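Local coordinates for kinesin-like protein Nod (PDB 3DC4), which is required in meiosis for the distributive segregation of non-exchange chromosomes, using a kinesin motor domain that binds microtubules and hydrolyses ATP, at residues V24-R29 with L306-C311; F63-A68 with F328-K333; R130-I135 with H190-L195. One frame throughout, in Å; residues are numbered along the deposited sequence.

Contact 1: residues V24-R29 with L306-C311; sequences VRIAVR and LTFLAC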
# COMPACT_ATOMS: atom_id res chain seq x y z
N VAL A 24 8.24 -7.82 -6.41
CA VAL A 24 7.32 -7.96 -5.29
C VAL A 24 8.22 -7.89 -4.06
O VAL A 24 9.06 -8.76 -3.85
CB VAL A 24 6.58 -9.32 -5.32
CG1 VAL A 24 5.68 -9.44 -4.10
CG2 VAL A 24 5.74 -9.42 -6.59
N ARG A 25 8.06 -6.83 -3.27
CA ARG A 25 8.88 -6.62 -2.09
C ARG A 25 8.08 -6.68 -0.79
O ARG A 25 6.90 -6.32 -0.74
CB ARG A 25 9.57 -5.25 -2.18
CG ARG A 25 10.37 -5.00 -3.46
CD ARG A 25 11.54 -5.96 -3.62
NE ARG A 25 12.73 -5.29 -4.15
CZ ARG A 25 13.54 -4.53 -3.41
NH1 ARG A 25 13.28 -4.36 -2.12
NH2 ARG A 25 14.60 -3.93 -3.95
N ILE A 26 8.73 -7.15 0.27
CA ILE A 26 8.08 -7.25 1.57
C ILE A 26 8.92 -6.60 2.66
O ILE A 26 10.11 -6.88 2.81
CB ILE A 26 7.81 -8.72 1.94
CG1 ILE A 26 6.81 -9.31 0.94
CG2 ILE A 26 7.25 -8.82 3.37
CD1 ILE A 26 6.50 -10.77 1.13
N ALA A 27 8.28 -5.71 3.41
CA ALA A 27 8.95 -5.01 4.49
C ALA A 27 8.13 -5.16 5.77
O ALA A 27 6.92 -5.35 5.71
CB ALA A 27 9.08 -3.53 4.14
N VAL A 28 8.81 -5.08 6.90
CA VAL A 28 8.16 -5.17 8.20
C VAL A 28 8.58 -3.95 9.01
O VAL A 28 9.75 -3.56 9.02
CB VAL A 28 8.56 -6.44 8.98
CG1 VAL A 28 7.85 -6.46 10.34
CG2 VAL A 28 8.18 -7.68 8.18
N ARG A 29 7.61 -3.36 9.69
CA ARG A 29 7.87 -2.21 10.54
C ARG A 29 7.33 -2.47 11.93
O ARG A 29 6.14 -2.73 12.11
CB ARG A 29 7.22 -0.94 9.98
CG ARG A 29 7.64 0.32 10.76
CD ARG A 29 6.98 1.61 10.24
NE ARG A 29 7.69 2.80 10.74
CZ ARG A 29 7.36 4.05 10.46
NH1 ARG A 29 6.32 4.30 9.69
NH2 ARG A 29 8.09 5.06 10.94
N LEU A 306 4.74 -4.43 -6.63
CA LEU A 306 3.94 -4.68 -5.44
C LEU A 306 4.84 -4.70 -4.21
O LEU A 306 5.79 -5.48 -4.14
CB LEU A 306 3.19 -6.00 -5.57
CG LEU A 306 2.36 -6.51 -4.39
CD1 LEU A 306 1.33 -5.48 -3.98
CD2 LEU A 306 1.68 -7.83 -4.76
N THR A 307 4.53 -3.84 -3.24
CA THR A 307 5.31 -3.77 -2.01
C THR A 307 4.41 -3.88 -0.78
O THR A 307 3.46 -3.11 -0.61
CB THR A 307 6.12 -2.47 -1.93
OG1 THR A 307 7.10 -2.44 -2.98
CG2 THR A 307 6.84 -2.37 -0.58
N PHE A 308 4.72 -4.87 0.06
CA PHE A 308 3.98 -5.13 1.29
C PHE A 308 4.67 -4.50 2.48
O PHE A 308 5.89 -4.55 2.59
CB PHE A 308 3.92 -6.64 1.58
CG PHE A 308 3.01 -7.40 0.69
CD1 PHE A 308 1.66 -7.53 1.01
CD2 PHE A 308 3.49 -8.05 -0.44
CE1 PHE A 308 0.81 -8.30 0.22
CE2 PHE A 308 2.65 -8.82 -1.24
CZ PHE A 308 1.30 -8.94 -0.90
N LEU A 309 3.89 -3.91 3.37
CA LEU A 309 4.45 -3.33 4.59
C LEU A 309 3.69 -3.96 5.74
O LEU A 309 2.53 -3.61 6.00
CB LEU A 309 4.28 -1.80 4.64
CG LEU A 309 4.80 -1.13 5.92
CD1 LEU A 309 6.30 -1.41 6.09
CD2 LEU A 309 4.57 0.38 5.84
N ALA A 310 4.33 -4.91 6.40
CA ALA A 310 3.74 -5.61 7.54
C ALA A 310 4.04 -4.78 8.77
O ALA A 310 5.20 -4.53 9.09
CB ALA A 310 4.37 -6.99 7.71
N CYS A 311 3.00 -4.34 9.45
CA CYS A 311 3.18 -3.56 10.66
C CYS A 311 2.89 -4.51 11.81
O CYS A 311 1.86 -5.19 11.80
CB CYS A 311 2.20 -2.39 10.69
SG CYS A 311 2.55 -1.11 9.38
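Val24-Arg29 and Leu306-Cys311 pair as parallel strands, with their short axes 4.5 Å apart at closest and inclined by 21°. Five backbone hydrogen bonds join them. Arg25, Ala27 and Arg29 donate to the carbonyls of Leu306, Phe308 and Ala310, and Phe308 and Ala310 donate back to Arg25 O and Ala27 O. The ring of Phe308 dominates one face. It lies side by side with Ile26, and its CD2 is 3.8 Å from Ile26 CG1. Val24 CG1 meets the ring edge, 4.2 Å from Phe308 CE2. Further along, Val28 CG2 rests 3.9 Å from Ala310 CB. These strands belong to the central sheet of the kinesin motor domain, a P-loop NTPase fold. Helix 319-335 packs on this face through Ala332, which touches both Ile26 and Phe308. On the other face, chi1 178° and chi2 60° of Leu309 bring its CD1 within 4.0 Å of Ala27 CB. This methyl also touches Arg29 CB. The extended side chain of Arg29 leaves the strand pair for the ADP pocket. Its NH1 bonds to Gln75 and Ser111, and its NH2 to Ile73 O. On the partner strand, Cys311 O takes a weak hydrogen bond from Thr106 OG1 of the P-loop.

Contact 2: residues F63-A68 with F328-K333; sequences FHFDHA and FGTSAK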
# COMPACT_ATOMS: atom_id res chain seq x y z
N PHE A 63 12.49 -14.71 10.63
CA PHE A 63 11.84 -14.20 9.43
C PHE A 63 12.80 -13.38 8.58
O PHE A 63 13.58 -12.58 9.10
CB PHE A 63 10.65 -13.33 9.85
CG PHE A 63 9.55 -14.10 10.51
CD1 PHE A 63 8.64 -14.81 9.75
CD2 PHE A 63 9.45 -14.13 11.89
CE1 PHE A 63 7.63 -15.55 10.36
CE2 PHE A 63 8.45 -14.87 12.51
CZ PHE A 63 7.53 -15.58 11.74
N HIS A 64 12.74 -13.59 7.27
CA HIS A 64 13.61 -12.88 6.34
C HIS A 64 12.82 -12.21 5.23
O HIS A 64 12.15 -12.88 4.46
CB HIS A 64 14.62 -13.82 5.70
CG HIS A 64 15.45 -14.57 6.68
ND1 HIS A 64 15.09 -15.80 7.19
CD2 HIS A 64 16.63 -14.25 7.27
CE1 HIS A 64 16.00 -16.20 8.05
NE2 HIS A 64 16.95 -15.28 8.12
N PHE A 65 12.92 -10.90 5.15
CA PHE A 65 12.22 -10.16 4.11
C PHE A 65 13.19 -9.25 3.38
O PHE A 65 14.39 -9.48 3.38
CB PHE A 65 11.10 -9.36 4.74
CG PHE A 65 10.16 -10.20 5.54
CD1 PHE A 65 9.47 -11.25 4.95
CD2 PHE A 65 9.99 -9.97 6.90
CE1 PHE A 65 8.63 -12.06 5.69
CE2 PHE A 65 9.14 -10.78 7.65
CZ PHE A 65 8.46 -11.83 7.04
N ASP A 66 12.66 -8.21 2.73
CA ASP A 66 13.52 -7.29 2.00
C ASP A 66 13.91 -6.10 2.86
O ASP A 66 14.91 -5.44 2.59
CB ASP A 66 12.80 -6.78 0.76
CG ASP A 66 12.51 -7.89 -0.23
OD1 ASP A 66 11.31 -8.20 -0.43
OD2 ASP A 66 13.47 -8.46 -0.78
N HIS A 67 13.12 -5.84 3.89
CA HIS A 67 13.36 -4.72 4.80
C HIS A 67 12.80 -5.06 6.17
O HIS A 67 11.69 -5.57 6.28
CB HIS A 67 12.65 -3.46 4.30
CG HIS A 67 13.09 -2.99 2.95
ND1 HIS A 67 14.31 -2.38 2.74
CD2 HIS A 67 12.49 -3.06 1.74
CE1 HIS A 67 14.44 -2.09 1.45
NE2 HIS A 67 13.35 -2.49 0.82
N ALA A 68 13.56 -4.78 7.22
CA ALA A 68 13.10 -5.01 8.58
C ALA A 68 13.41 -3.71 9.33
O ALA A 68 14.57 -3.44 9.66
CB ALA A 68 13.82 -6.20 9.22
N PHE A 328 2.34 -14.47 7.04
CA PHE A 328 1.80 -14.09 5.75
C PHE A 328 2.91 -13.48 4.88
O PHE A 328 2.97 -13.73 3.68
CB PHE A 328 0.65 -13.09 5.89
CG PHE A 328 0.15 -12.58 4.57
CD1 PHE A 328 -0.74 -13.33 3.80
CD2 PHE A 328 0.65 -11.39 4.05
CE1 PHE A 328 -1.11 -12.90 2.53
CE2 PHE A 328 0.29 -10.96 2.79
CZ PHE A 328 -0.59 -11.71 2.02
N GLY A 329 3.79 -12.70 5.51
CA GLY A 329 4.89 -12.07 4.78
C GLY A 329 5.77 -13.12 4.14
O GLY A 329 6.22 -12.97 3.01
N THR A 330 6.02 -14.20 4.88
CA THR A 330 6.84 -15.29 4.38
C THR A 330 6.17 -15.92 3.16
O THR A 330 6.83 -16.23 2.17
CB THR A 330 7.04 -16.35 5.48
OG1 THR A 330 7.65 -15.73 6.62
CG2 THR A 330 7.93 -17.48 4.98
N SER A 331 4.85 -16.11 3.23
CA SER A 331 4.12 -16.71 2.12
C SER A 331 4.15 -15.82 0.88
O SER A 331 4.39 -16.29 -0.23
CB SER A 331 2.67 -16.97 2.52
OG SER A 331 2.58 -17.94 3.54
N ALA A 332 3.89 -14.53 1.07
CA ALA A 332 3.91 -13.59 -0.05
C ALA A 332 5.32 -13.56 -0.60
O ALA A 332 5.53 -13.36 -1.80
CB ALA A 332 3.51 -12.20 0.43
N LYS A 333 6.30 -13.78 0.28
CA LYS A 333 7.70 -13.77 -0.11
C LYS A 333 8.02 -14.92 -1.07
O LYS A 333 8.82 -14.76 -1.99
CB LYS A 333 8.57 -13.89 1.14
CG LYS A 333 10.05 -13.69 0.90
CD LYS A 333 10.34 -12.26 0.49
CE LYS A 333 10.16 -11.29 1.62
NZ LYS A 333 10.52 -9.91 1.19
O HOH W 1 10.83 -15.66 6.38
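Phe63, Phe65 and Asp66 meet Gly329, Thr330 and Lys333 where a strand end and the loop after it pack on helix 319-335. This is the last helix of the kinesin motor domain in this chain. Lys333 is the main link. Its CG is anti to the backbone N (chi1 -171°), and the chain then bends at chi2 (67°) and chi3 (71°). The folded chain brings CE to the edge of the Phe65 ring, 3.4 Å from Phe65 CD1 and near the ring plane. Beyond CE, Lys333 NZ forms a salt bridge with Asp66 OD1. The modelled 2.5 Å between Lys333 NZ and Asp66 OD1 is unusually short, and its exact value is doubtful. The same Asp66 oxygen accepts the backbone N-H of Ile26, and Lys333 NZ has a weak bond to Ile26 O. The ion pair is thus tied to strand 23-30 as well.

Phe65 CE1 also touches the helix backbone, 3.4 Å from Gly329 C and 3.5 Å from Thr330 N; the latter lies at the ring edge. Gly329 has no side chain to hold the ring off. Thr330 OG1 lies in the plane of the Phe63 ring, at its edge, 3.4 Å from Phe63 CD1. This hydroxyl also bonds to Leu326 O one helical turn back. A water completes the contact: it accepts the backbone N-H of His64 (N to water 3.0 Å) and is hydrogen-bonded to Thr330 OG1 at 3.2 Å.

Contact 3: residues R130-I135 with H190-L195; sequences RALGDI and HSQADL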
# COMPACT_ATOMS: atom_id res chain seq x y z
N ARG A 130 4.69 12.28 1.06
CA ARG A 130 6.08 12.29 0.62
C ARG A 130 6.18 11.87 -0.84
O ARG A 130 6.94 12.46 -1.61
CB ARG A 130 6.92 11.36 1.49
CG ARG A 130 6.97 11.77 2.95
CD ARG A 130 7.83 10.85 3.79
NE ARG A 130 7.76 11.25 5.19
CZ ARG A 130 8.53 12.18 5.74
NH1 ARG A 130 9.45 12.80 5.00
NH2 ARG A 130 8.35 12.53 7.01
N ALA A 131 5.41 10.86 -1.21
CA ALA A 131 5.42 10.37 -2.59
C ALA A 131 4.93 11.46 -3.53
O ALA A 131 5.55 11.73 -4.55
CB ALA A 131 4.54 9.16 -2.71
N LEU A 132 3.81 12.08 -3.19
CA LEU A 132 3.25 13.13 -4.03
C LEU A 132 4.27 14.26 -4.22
O LEU A 132 4.40 14.81 -5.32
CB LEU A 132 1.96 13.68 -3.41
CG LEU A 132 1.26 14.77 -4.23
CD1 LEU A 132 0.82 14.21 -5.58
CD2 LEU A 132 0.04 15.27 -3.45
N GLY A 133 4.98 14.58 -3.15
CA GLY A 133 5.99 15.63 -3.23
C GLY A 133 7.06 15.32 -4.27
O GLY A 133 7.37 16.17 -5.09
N ASP A 134 7.60 14.10 -4.24
CA ASP A 134 8.63 13.72 -5.21
C ASP A 134 8.09 13.56 -6.62
O ASP A 134 8.81 13.74 -7.60
CB ASP A 134 9.32 12.42 -4.76
CG ASP A 134 10.28 12.64 -3.59
OD1 ASP A 134 11.13 13.55 -3.68
OD2 ASP A 134 10.19 11.90 -2.58
N ILE A 135 6.81 13.22 -6.73
CA ILE A 135 6.17 13.07 -8.04
C ILE A 135 6.09 14.45 -8.70
O ILE A 135 6.47 14.61 -9.86
CB ILE A 135 4.76 12.48 -7.89
CG1 ILE A 135 4.86 11.01 -7.49
CG2 ILE A 135 3.98 12.62 -9.20
CD1 ILE A 135 3.54 10.39 -7.11
N HIS A 190 -2.40 19.48 -7.56
CA HIS A 190 -1.40 20.45 -8.00
C HIS A 190 -0.46 20.81 -6.86
O HIS A 190 0.60 21.40 -7.09
CB HIS A 190 -2.10 21.72 -8.51
CG HIS A 190 -2.93 21.49 -9.74
ND1 HIS A 190 -2.38 21.28 -10.98
CD2 HIS A 190 -4.28 21.42 -9.91
CE1 HIS A 190 -3.35 21.09 -11.86
NE2 HIS A 190 -4.51 21.17 -11.24
N SER A 191 -0.84 20.45 -5.64
CA SER A 191 -0.04 20.74 -4.46
C SER A 191 -0.50 19.90 -3.27
O SER A 191 -1.53 19.24 -3.33
CB SER A 191 -0.16 22.21 -4.09
OG SER A 191 -1.46 22.49 -3.61
N GLN A 192 0.26 19.96 -2.18
CA GLN A 192 -0.07 19.22 -0.97
C GLN A 192 -1.44 19.60 -0.44
O GLN A 192 -2.16 18.78 0.12
CB GLN A 192 0.98 19.47 0.11
CG GLN A 192 2.34 18.83 -0.15
CD GLN A 192 2.27 17.31 -0.17
OE1 GLN A 192 1.66 16.69 0.70
NE2 GLN A 192 2.91 16.70 -1.16
N ALA A 193 -1.80 20.87 -0.63
CA ALA A 193 -3.09 21.36 -0.17
C ALA A 193 -4.22 20.53 -0.79
O ALA A 193 -5.18 20.18 -0.11
CB ALA A 193 -3.26 22.83 -0.55
N ASP A 194 -4.10 20.22 -2.07
CA ASP A 194 -5.12 19.44 -2.75
C ASP A 194 -5.21 18.04 -2.15
O ASP A 194 -6.30 17.48 -2.00
CB ASP A 194 -4.81 19.35 -4.25
CG ASP A 194 -4.93 20.70 -4.94
OD1 ASP A 194 -5.90 21.42 -4.64
OD2 ASP A 194 -4.08 21.02 -5.78
N LEU A 195 -4.06 17.47 -1.81
CA LEU A 195 -4.03 16.14 -1.21
C LEU A 195 -4.78 16.22 0.11
O LEU A 195 -5.57 15.35 0.45
CB LEU A 195 -2.59 15.69 -0.96
CG LEU A 195 -2.40 14.39 -0.17
CD1 LEU A 195 -3.06 13.22 -0.90
CD2 LEU A 195 -0.90 14.13 -0.02
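Leu132 and Leu195 make the apolar heart of this helix-to-helix contact. The two side chains run antiparallel past one another. Each has CG anti to its own backbone N, with chi1 -179° in Leu132 and 172° in Leu195. One methyl of Leu132 does the touching. Its CD2 lies 3.6 Å from Leu195 CB and 3.7 Å from Leu195 CD2, so it meets both the base and one branch of the partner. The same methyl is 4.3 Å from Ser191 O.

Gln192 runs alongside Leu132, also antiparallel to it. Its chain bends at chi2, and the amide ends over the backbone of helix 127-141. Gln192 NE2 is 3.9 Å from Leu132 CB and 3.6 Å from Gly133 N. The second approach joins two donors and is not a hydrogen bond. The amide instead has a weak bond to Pro129 O, a carbonyl of the same helix. No hydrogen bond links the two segments themselves, and the contact rests on van der Waals packing.

The second helix starts here, and Ser191 occupies the N-cap position. Asp194 turns back over this end. Its OD2 accepts His190 N at 2.9 Å, on the anti side and 21° out of the carboxylate plane, and takes a weak bond from Ser191 N. A negative charge at a helix start probably interacts well with the helix dipole.

The contact lies away from the nucleotide. Helix 127-141 sits between several elements of the motor domain: Leu132 and Ile135 touch Ile226 of strand 220-229, Ile135 also meets Leu90 of helix 84-92, and Asp134 OD2 bonds to Tyr79 OH of helix 75-82.

Contacts 1 and 2 adjoin, with centres about 7 Å apart, and both hold the central sheet. Contact 1 is buried core, joined by backbone hydrogen bonds with apolar groups on both faces and an ADP-pocket arginine at one end. Contact 2 is partly buried. It fixes helix 319-335, which follows strand 305-312 in the chain, and mixes aromatic edges with a salt bridge and a water. Contact 3 lies across the chain's centre from contact 2, about 30 Å away between centres. It is also partly buried, but it relies on leucine packing and one glutamine. Along the chain it is nested inside the loops closed by both other contacts.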